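Local coordinates for metallo-beta-lactamase (Pseudomonas stutzeri, PDB 4ZEJ), which is a zinc-dependent class B beta-lactamase that probably hydrolyses beta-lactam antibiotics to substituted beta-amino acids, at residues 43-48 and 67-72; 130-135 and 142-147; 149-154 and 191-196. All coordinates share one frame; numbering follows the deposited sequence.

Contact 1: residues 43-48 and 67-72; sequences AFIVDT and YELLGS
CG of F44 stands anti to its backbone N (chi1 -157°), which lays the phenyl ring over the backbone of G71, while CG1 of I45, anti to the carbonyl carbon, carries CD1 to the methyl groups of L69 on the other face of the sheet. The two strands are the parallel pair of a beta-alpha-beta unit, joined through helix 52-64. Two bonds set the first part of the register: A43 N binds E68 O, and L70 N gives a bond of 2.9 Å to A43 O. From there the strand at 67-72 takes up one residue more than its partner, a beta bulge, since I45 N binds G71 O, almost straight (176° at the hydrogen). That oxygen also lies 3.4 Å above the F44 ring plane, over its centre, with S72 N nearer the rim of the same face; G71 has no side chain to compete with the ring for this ground. In the ring plane, L70 CB meets the edge at CD1, 3.9 Å away. The A43, I45 and L69 face packs otherwise: A43 CB touches Y67 CB, and helix 52-64 lies against this face, L58 and I62 meeting I45. On the F44 face, V125 touches both F44 and L70. At the far end S72 fits closely against I45, with a CA-H...O contact of 3.1 Å from S72 CA to I45 O.

Contact 2: residues 130-135 and 142-147; sequences EVFYPG and NVVVWL
On one face of this antiparallel beta hairpin, E130 and W146 run side by side, as do F132 and V144, each pair pointing the same way. The extended glutamate brings OE1 to the edge of the indole, 3.4 Å from W146 CD1, and the V144 methyl CG2 sits at the rim of the F132 ring. V131 and V145 point to the opposite face; the V131 side chain crosses that of V143 obliquely, CG1 settling 3.7 Å from V143 CG2. Paired backbone bonds between E130 and W146, and between F132 and V144, hold the strands together. Beyond F132 the shape changes. The Y133 ring edge and P134 CD close around N142 O, which is buried and has no polar partner; Y133 CD1 comes within 3.2 Å of it. V143 CG1 fills in beside the same ring edge, its side chain crossing the tyrosine at about a right angle, while the phenol OH bonds to I140 O. The N142 side chain lies beside the zinc ligands H138 and H76. Its CG is tucked between the backbone N and the carbonyl carbon (chi1 58°); OD1 accepts from T139 N, and ND2 makes a weak, bent bond of 3.0 Å to G135 O.

Contact 3: residues 149-154 and 191-196; sequences KSKILF and EAQIVI
K151, I196 and L153 carry most of this contact between two parallel strands. K151 leans over the turn that leads into the second strand: its CB and CG rest on the flat amide end of Q193, with CB 4.0 Å from Q193 CD, and a bend at chi2 (-63°) sends the rest of the chain obliquely across E191. There NZ forms a long salt bridge, 3.3 Å to E191 OE1, approaching from above the carboxylate plane; the same ammonium also bonds to P148 O, so it ties the turn before its own strand to the one before the partner. K151 takes part in a G1 beta bulge, both it and I152 facing L147. Its carbonyl O draws in Q193 N at 2.9 Å and, weakly, I194 N. L153 continues the pairing with both backbone groups, N to I194 O and O from I196 N, and L153 O also receives a CA-H...O contact from V195 CA. L153 CB packs against A192 CB and V195 CG2, each 4.3 Å away. I196, on the opposite face, touches two partners: CG2 meets CD1 and CE1 of F154 at 3.7 Å, the two side chains crossing at about a right angle, and I196 CD1 reaches back to I152 CG2 at 3.9 Å. The strands belong to a beta-alpha-beta unit whose helix is 175-188. Strand 194-197 is an edge strand of its sheet within this chain, strand 144-147 flanks 152-156 on the other side with V144 and W146 against L153, and strands 7-12 and 15-24 of the other, seven-stranded sheet pack onto I152, I194 and I196.

The contacts follow one another along the chain, each closing before the next opens. Contact 1 lies in the seven-stranded sheet; contacts 2 and 3 share the five-stranded one, where strands 144-147 and 152-156 are direct neighbours and the contact centres are about 12 Å apart. The centre of contact 1 lies about 17 Å from that of contact 2 and 18 Å from that of contact 3. The sheets pack face to face as in the alpha-beta/beta-alpha sandwich of metallo-beta-lactamases, V46 meeting both V145 and F154. The zinc ligands H76, H78, D80, H138, C157 and H199 come from segments following strands of these contacts, consistent with the two sheets together framing the two-zinc site.

Contact 1: residues 43-48 and 67-72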
loop_
_atom_site.group_PDB
_atom_site.type_symbol
_atom_site.label_atom_id
_atom_site.label_comp_id
_atom_site.label_asym_id
_atom_site.label_seq_id
_atom_site.Cartn_x
_atom_site.Cartn_y
_atom_site.Cartn_z
ATOM N N ALA A 43 7.932 3.638 -14.381
ATOM C CA ALA A 43 7.120 2.817 -13.476
ATOM C C ALA A 43 7.500 3.112 -12.032
ATOM O O ALA A 43 8.654 3.405 -11.727
ATOM C CB ALA A 43 7.313 1.332 -13.758
ATOM N N PHE A 44 6.516 3.030 -11.148
ATOM C CA PHE A 44 6.733 3.170 -9.727
ATOM C C PHE A 44 5.882 2.129 -9.007
ATOM O O PHE A 44 4.717 1.902 -9.372
ATOM C CB PHE A 44 6.385 4.586 -9.259
ATOM C CG PHE A 44 7.058 4.982 -7.977
ATOM C CD1 PHE A 44 8.313 5.584 -7.993
ATOM C CD2 PHE A 44 6.449 4.753 -6.757
ATOM C CE1 PHE A 44 8.945 5.949 -6.809
ATOM C CE2 PHE A 44 7.079 5.113 -5.566
ATOM C CZ PHE A 44 8.324 5.714 -5.599
ATOM N N ILE A 45 6.472 1.499 -7.992
ATOM C CA ILE A 45 5.807 0.443 -7.239
ATOM C C ILE A 45 5.178 1.032 -5.971
ATOM O O ILE A 45 5.853 1.728 -5.228
ATOM C CB ILE A 45 6.817 -0.691 -6.879
ATOM C CG1 ILE A 45 7.282 -1.417 -8.154
ATOM C CG2 ILE A 45 6.197 -1.688 -5.910
ATOM C CD1 ILE A 45 8.543 -2.236 -7.988
ATOM N N VAL A 46 3.895 0.748 -5.728
ATOM C CA VAL A 46 3.221 1.117 -4.483
ATOM C C VAL A 46 3.029 -0.181 -3.692
ATOM O O VAL A 46 2.197 -1.026 -4.057
ATOM C CB VAL A 46 1.864 1.843 -4.712
ATOM C CG1 VAL A 46 1.236 2.239 -3.381
ATOM C CG2 VAL A 46 2.052 3.077 -5.598
ATOM N N ASP A 47 3.827 -0.314 -2.632
ATOM C CA ASP A 47 3.961 -1.508 -1.791
ATOM C C ASP A 47 4.592 -2.712 -2.493
ATOM O O ASP A 47 4.277 -3.028 -3.629
ATOM C CB ASP A 47 2.638 -1.875 -1.125
ATOM C CG ASP A 47 2.239 -0.881 -0.053
ATOM O OD1 ASP A 47 3.132 -0.347 0.641
ATOM O OD2 ASP A 47 1.027 -0.679 0.145
ATOM N N THR A 48 5.505 -3.378 -1.793
ATOM C CA THR A 48 6.183 -4.515 -2.360
ATOM C C THR A 48 5.298 -5.749 -2.256
ATOM O O THR A 48 4.387 -5.800 -1.412
ATOM C CB THR A 48 7.537 -4.819 -1.689
ATOM O OG1 THR A 48 7.346 -5.405 -0.395
ATOM C CG2 THR A 48 8.394 -3.570 -1.577
ATOM N N TYR A 67 9.914 -0.491 -19.187
ATOM C CA TYR A 67 9.689 0.648 -18.307
ATOM C C TYR A 67 10.900 0.926 -17.444
ATOM O O TYR A 67 11.597 -0.004 -17.006
ATOM C CB TYR A 67 8.485 0.419 -17.390
ATOM C CG TYR A 67 7.174 0.285 -18.118
ATOM C CD1 TYR A 67 6.679 1.333 -18.895
ATOM C CD2 TYR A 67 6.409 -0.880 -18.012
ATOM C CE1 TYR A 67 5.474 1.216 -19.571
ATOM C CE2 TYR A 67 5.196 -1.002 -18.671
ATOM C CZ TYR A 67 4.736 0.047 -19.453
ATOM O OH TYR A 67 3.537 -0.071 -20.111
ATOM N N GLU A 68 11.119 2.213 -17.179
ATOM C CA GLU A 68 12.161 2.650 -16.266
ATOM C C GLU A 68 11.632 2.677 -14.834
ATOM O O GLU A 68 10.715 3.438 -14.533
ATOM C CB GLU A 68 12.647 4.046 -16.644
ATOM C CG GLU A 68 13.972 4.400 -16.010
ATOM C CD GLU A 68 15.021 3.347 -16.295
ATOM O OE1 GLU A 68 15.274 3.060 -17.491
ATOM O OE2 GLU A 68 15.566 2.782 -15.320
ATOM N N LEU A 69 12.221 1.869 -13.960
ATOM C CA LEU A 69 11.698 1.711 -12.602
ATOM C C LEU A 69 12.296 2.776 -11.707
ATOM O O LEU A 69 13.472 2.719 -11.376
ATOM C CB LEU A 69 11.991 0.317 -12.058
ATOM C CG LEU A 69 11.495 0.002 -10.645
ATOM C CD1 LEU A 69 9.998 0.267 -10.482
ATOM C CD2 LEU A 69 11.831 -1.448 -10.331
ATOM N N LEU A 70 11.476 3.748 -11.329
ATOM C CA LEU A 70 11.919 4.865 -10.499
ATOM C C LEU A 70 11.970 4.544 -9.000
ATOM O O LEU A 70 12.566 5.304 -8.228
ATOM C CB LEU A 70 11.021 6.077 -10.738
ATOM C CG LEU A 70 11.037 6.659 -12.154
ATOM C CD1 LEU A 70 10.133 7.883 -12.202
ATOM C CD2 LEU A 70 12.448 7.008 -12.587
ATOM N N GLY A 71 11.357 3.442 -8.582
ATOM C CA GLY A 71 11.427 3.018 -7.189
ATOM C C GLY A 71 10.122 2.484 -6.636
ATOM O O GLY A 71 9.188 2.212 -7.389
ATOM N N SER A 72 10.096 2.313 -5.313
ATOM C CA SER A 72 8.928 1.822 -4.584
ATOM C C SER A 72 8.628 2.718 -3.393
ATOM O O SER A 72 9.535 3.346 -2.848
ATOM C CB SER A 72 9.163 0.402 -4.074
ATOM O OG SER A 72 10.126 0.381 -3.024
#

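Contact 2: residues 130-135 and 142-147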
loop_
_atom_site.group_PDB
_atom_site.type_symbol
_atom_site.label_atom_id
_atom_site.label_comp_id
_atom_site.label_asym_id
_atom_site.label_seq_id
_atom_site.Cartn_x
_atom_site.Cartn_y
_atom_site.Cartn_z
ATOM N N GLU A 130 0.920 11.203 -4.851
ATOM C CA GLU A 130 0.817 11.977 -3.629
ATOM C C GLU A 130 0.654 11.026 -2.455
ATOM O O GLU A 130 -0.140 10.091 -2.529
ATOM C CB GLU A 130 -0.345 12.959 -3.709
ATOM C CG GLU A 130 -0.195 13.951 -4.862
ATOM C CD GLU A 130 -1.263 15.035 -4.897
ATOM O OE1 GLU A 130 -2.225 14.990 -4.099
ATOM O OE2 GLU A 130 -1.129 15.950 -5.737
ATOM N N VAL A 131 1.403 11.283 -1.388
ATOM C CA VAL A 131 1.363 10.483 -0.150
ATOM C C VAL A 131 0.762 11.364 0.947
ATOM O O VAL A 131 1.198 12.498 1.139
ATOM C CB VAL A 131 2.772 10.005 0.245
ATOM C CG1 VAL A 131 2.739 9.148 1.509
ATOM C CG2 VAL A 131 3.399 9.229 -0.906
ATOM N N PHE A 132 -0.248 10.844 1.643
ATOM C CA PHE A 132 -0.982 11.602 2.651
ATOM C C PHE A 132 -1.189 10.766 3.897
ATOM O O PHE A 132 -1.551 9.594 3.805
ATOM C CB PHE A 132 -2.335 12.030 2.082
ATOM C CG PHE A 132 -3.230 12.719 3.071
ATOM C CD1 PHE A 132 -2.968 14.026 3.475
ATOM C CD2 PHE A 132 -4.350 12.074 3.580
ATOM C CE1 PHE A 132 -3.797 14.670 4.375
ATOM C CE2 PHE A 132 -5.182 12.710 4.484
ATOM C CZ PHE A 132 -4.911 14.014 4.878
ATOM N N TYR A 133 -0.960 11.383 5.053
ATOM C CA TYR A 133 -1.213 10.762 6.344
ATOM C C TYR A 133 -2.591 11.213 6.835
ATOM O O TYR A 133 -2.764 12.383 7.156
ATOM C CB TYR A 133 -0.134 11.182 7.345
ATOM C CG TYR A 133 -0.310 10.573 8.707
ATOM C CD1 TYR A 133 -0.252 9.194 8.871
ATOM C CD2 TYR A 133 -0.544 11.360 9.827
ATOM C CE1 TYR A 133 -0.419 8.611 10.109
ATOM C CE2 TYR A 133 -0.703 10.784 11.080
ATOM C CZ TYR A 133 -0.630 9.414 11.221
ATOM O OH TYR A 133 -0.791 8.837 12.467
ATOM N N PRO A 134 -3.574 10.287 6.909
ATOM C CA PRO A 134 -4.929 10.619 7.352
ATOM C C PRO A 134 -5.107 10.620 8.862
ATOM O O PRO A 134 -6.131 11.106 9.357
ATOM C CB PRO A 134 -5.759 9.489 6.736
ATOM C CG PRO A 134 -4.855 8.312 6.829
ATOM C CD PRO A 134 -3.474 8.857 6.555
ATOM N N GLY A 135 -4.126 10.083 9.587
ATOM C CA GLY A 135 -4.230 9.854 11.023
ATOM C C GLY A 135 -4.075 8.373 11.309
ATOM O O GLY A 135 -4.041 7.555 10.384
ATOM N N ASN A 142 0.307 4.427 9.091
ATOM C CA ASN A 142 -0.352 4.198 7.799
ATOM C C ASN A 142 -0.588 5.461 6.953
ATOM O O ASN A 142 -1.037 6.477 7.465
ATOM C CB ASN A 142 -1.617 3.308 7.901
ATOM C CG ASN A 142 -2.713 3.825 8.844
ATOM O OD1 ASN A 142 -3.521 3.015 9.294
ATOM N ND2 ASN A 142 -2.793 5.121 9.113
ATOM N N VAL A 143 -0.256 5.384 5.667
ATOM C CA VAL A 143 -0.494 6.473 4.730
ATOM C C VAL A 143 -1.260 5.936 3.539
ATOM O O VAL A 143 -1.240 4.721 3.251
ATOM C CB VAL A 143 0.812 7.154 4.251
ATOM C CG1 VAL A 143 1.515 7.818 5.427
ATOM C CG2 VAL A 143 1.761 6.172 3.565
ATOM N N VAL A 144 -1.919 6.854 2.842
ATOM C CA VAL A 144 -2.639 6.542 1.614
ATOM C C VAL A 144 -1.910 7.228 0.451
ATOM O O VAL A 144 -1.133 8.174 0.660
ATOM C CB VAL A 144 -4.145 6.922 1.697
ATOM C CG1 VAL A 144 -4.806 6.207 2.867
ATOM C CG2 VAL A 144 -4.351 8.426 1.786
ATOM N N VAL A 145 -2.136 6.705 -0.751
ATOM C CA VAL A 145 -1.479 7.167 -1.974
ATOM C C VAL A 145 -2.571 7.550 -2.960
ATOM O O VAL A 145 -3.422 6.724 -3.312
ATOM C CB VAL A 145 -0.520 6.095 -2.565
ATOM C CG1 VAL A 145 0.039 6.510 -3.929
ATOM C CG2 VAL A 145 0.607 5.829 -1.601
ATOM N N TRP A 146 -2.549 8.819 -3.364
ATOM C CA TRP A 146 -3.502 9.387 -4.306
ATOM C C TRP A 146 -2.807 9.558 -5.636
ATOM O O TRP A 146 -1.651 10.042 -5.697
ATOM C CB TRP A 146 -4.028 10.729 -3.775
ATOM C CG TRP A 146 -4.893 11.537 -4.717
ATOM C CD1 TRP A 146 -4.600 12.762 -5.219
ATOM C CD2 TRP A 146 -6.185 11.187 -5.242
ATOM N NE1 TRP A 146 -5.621 13.209 -6.033
ATOM C CE2 TRP A 146 -6.607 12.260 -6.061
ATOM C CE3 TRP A 146 -7.025 10.076 -5.099
ATOM C CZ2 TRP A 146 -7.836 12.253 -6.738
ATOM C CZ3 TRP A 146 -8.246 10.062 -5.775
ATOM C CH2 TRP A 146 -8.646 11.153 -6.574
ATOM N N LEU A 147 -3.511 9.147 -6.688
ATOM C CA LEU A 147 -3.025 9.225 -8.053
ATOM C C LEU A 147 -3.945 10.209 -8.782
ATOM O O LEU A 147 -4.964 9.806 -9.350
ATOM C CB LEU A 147 -3.036 7.835 -8.691
ATOM C CG LEU A 147 -2.264 6.775 -7.882
ATOM C CD1 LEU A 147 -2.368 5.417 -8.548
ATOM C CD2 LEU A 147 -0.802 7.148 -7.690
#

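Contact 3: residues 149-154 and 191-196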
loop_
_atom_site.group_PDB
_atom_site.type_symbol
_atom_site.label_atom_id
_atom_site.label_comp_id
_atom_site.label_asym_id
_atom_site.label_seq_id
_atom_site.Cartn_x
_atom_site.Cartn_y
_atom_site.Cartn_z
ATOM N N LYS A 149 -3.956 11.826 -11.565
ATOM C CA LYS A 149 -4.196 11.594 -12.991
ATOM C C LYS A 149 -5.210 10.477 -13.237
ATOM O O LYS A 149 -5.977 10.540 -14.202
ATOM C CB LYS A 149 -2.882 11.274 -13.719
ATOM C CG LYS A 149 -1.871 12.410 -13.673
ATOM C CD LYS A 149 -0.565 12.057 -14.374
ATOM C CE LYS A 149 -0.662 12.132 -15.881
ATOM N NZ LYS A 149 0.679 12.380 -16.478
ATOM N N SER A 150 -5.208 9.468 -12.367
ATOM C CA SER A 150 -6.075 8.296 -12.495
ATOM C C SER A 150 -7.335 8.345 -11.624
ATOM O O SER A 150 -8.240 7.531 -11.818
ATOM C CB SER A 150 -5.281 7.041 -12.133
ATOM O OG SER A 150 -4.117 6.961 -12.932
ATOM N N LYS A 151 -7.386 9.275 -10.669
ATOM C CA LYS A 151 -8.484 9.359 -9.706
ATOM C C LYS A 151 -8.615 8.071 -8.888
ATOM O O LYS A 151 -9.729 7.634 -8.561
ATOM C CB LYS A 151 -9.816 9.711 -10.395
ATOM C CG LYS A 151 -9.745 10.850 -11.404
ATOM C CD LYS A 151 -9.340 12.159 -10.745
ATOM C CE LYS A 151 -9.166 13.273 -11.766
ATOM N NZ LYS A 151 -8.317 14.362 -11.206
ATOM N N ILE A 152 -7.467 7.486 -8.564
ATOM C CA ILE A 152 -7.387 6.288 -7.742
ATOM C C ILE A 152 -6.797 6.681 -6.398
ATOM O O ILE A 152 -5.766 7.360 -6.337
ATOM C CB ILE A 152 -6.518 5.197 -8.394
ATOM C CG1 ILE A 152 -7.214 4.649 -9.648
ATOM C CG2 ILE A 152 -6.168 4.080 -7.389
ATOM C CD1 ILE A 152 -6.322 3.773 -10.506
ATOM N N LEU A 153 -7.447 6.237 -5.329
ATOM C CA LEU A 153 -6.869 6.267 -4.005
ATOM C C LEU A 153 -6.462 4.853 -3.626
ATOM O O LEU A 153 -7.297 3.958 -3.539
ATOM C CB LEU A 153 -7.877 6.812 -2.990
ATOM C CG LEU A 153 -7.354 6.986 -1.574
ATOM C CD1 LEU A 153 -6.305 8.084 -1.516
ATOM C CD2 LEU A 153 -8.526 7.266 -0.635
ATOM N N PHE A 154 -5.169 4.654 -3.440
ATOM C CA PHE A 154 -4.655 3.416 -2.879
ATOM C C PHE A 154 -4.673 3.552 -1.359
ATOM O O PHE A 154 -3.884 4.291 -0.778
ATOM C CB PHE A 154 -3.252 3.122 -3.386
ATOM C CG PHE A 154 -2.720 1.818 -2.889
ATOM C CD1 PHE A 154 -3.050 0.628 -3.531
ATOM C CD2 PHE A 154 -1.935 1.777 -1.740
ATOM C CE1 PHE A 154 -2.578 -0.586 -3.053
ATOM C CE2 PHE A 154 -1.470 0.574 -1.259
ATOM C CZ PHE A 154 -1.795 -0.609 -1.903
ATOM N N GLU A 191 -12.994 13.315 -5.102
ATOM C CA GLU A 191 -12.795 12.946 -6.517
ATOM C C GLU A 191 -12.518 11.457 -6.781
ATOM O O GLU A 191 -12.512 11.039 -7.938
ATOM C CB GLU A 191 -11.606 13.721 -7.120
ATOM C CG GLU A 191 -11.819 15.199 -7.397
ATOM C CD GLU A 191 -10.624 15.844 -8.104
ATOM O OE1 GLU A 191 -9.583 15.176 -8.276
ATOM O OE2 GLU A 191 -10.707 17.027 -8.486
ATOM N N ALA A 192 -12.226 10.666 -5.744
ATOM C CA ALA A 192 -11.782 9.286 -5.955
ATOM C C ALA A 192 -12.858 8.470 -6.649
ATOM O O ALA A 192 -13.995 8.429 -6.182
ATOM C CB ALA A 192 -11.398 8.631 -4.629
ATOM N N GLN A 193 -12.494 7.868 -7.780
ATOM C CA GLN A 193 -13.384 6.978 -8.533
ATOM C C GLN A 193 -13.147 5.511 -8.174
ATOM O O GLN A 193 -14.058 4.697 -8.267
ATOM C CB GLN A 193 -13.208 7.194 -10.037
ATOM C CG GLN A 193 -13.713 8.555 -10.512
ATOM C CD GLN A 193 -13.390 8.863 -11.963
ATOM O OE1 GLN A 193 -13.012 7.982 -12.731
ATOM N NE2 GLN A 193 -13.577 10.118 -12.358
ATOM N N ILE A 194 -11.912 5.185 -7.799
ATOM C CA ILE A 194 -11.523 3.831 -7.452
ATOM C C ILE A 194 -10.740 3.922 -6.151
ATOM O O ILE A 194 -9.865 4.783 -6.003
ATOM C CB ILE A 194 -10.661 3.176 -8.558
ATOM C CG1 ILE A 194 -11.466 3.041 -9.861
ATOM C CG2 ILE A 194 -10.093 1.828 -8.092
ATOM C CD1 ILE A 194 -10.655 2.631 -11.082
ATOM N N VAL A 195 -11.067 3.032 -5.218
ATOM C CA VAL A 195 -10.313 2.858 -4.003
ATOM C C VAL A 195 -9.817 1.423 -3.929
ATOM O O VAL A 195 -10.588 0.470 -4.127
ATOM C CB VAL A 195 -11.155 3.188 -2.752
ATOM C CG1 VAL A 195 -10.356 2.903 -1.490
ATOM C CG2 VAL A 195 -11.615 4.646 -2.803
ATOM N N ILE A 196 -8.530 1.285 -3.640
ATOM C CA ILE A 196 -7.868 -0.012 -3.579
ATOM C C ILE A 196 -7.468 -0.326 -2.122
ATOM O O ILE A 196 -6.681 0.409 -1.512
ATOM C CB ILE A 196 -6.673 -0.049 -4.568
ATOM C CG1 ILE A 196 -7.233 0.257 -5.982
ATOM C CG2 ILE A 196 -5.936 -1.398 -4.492
ATOM C CD1 ILE A 196 -6.295 0.182 -7.132
#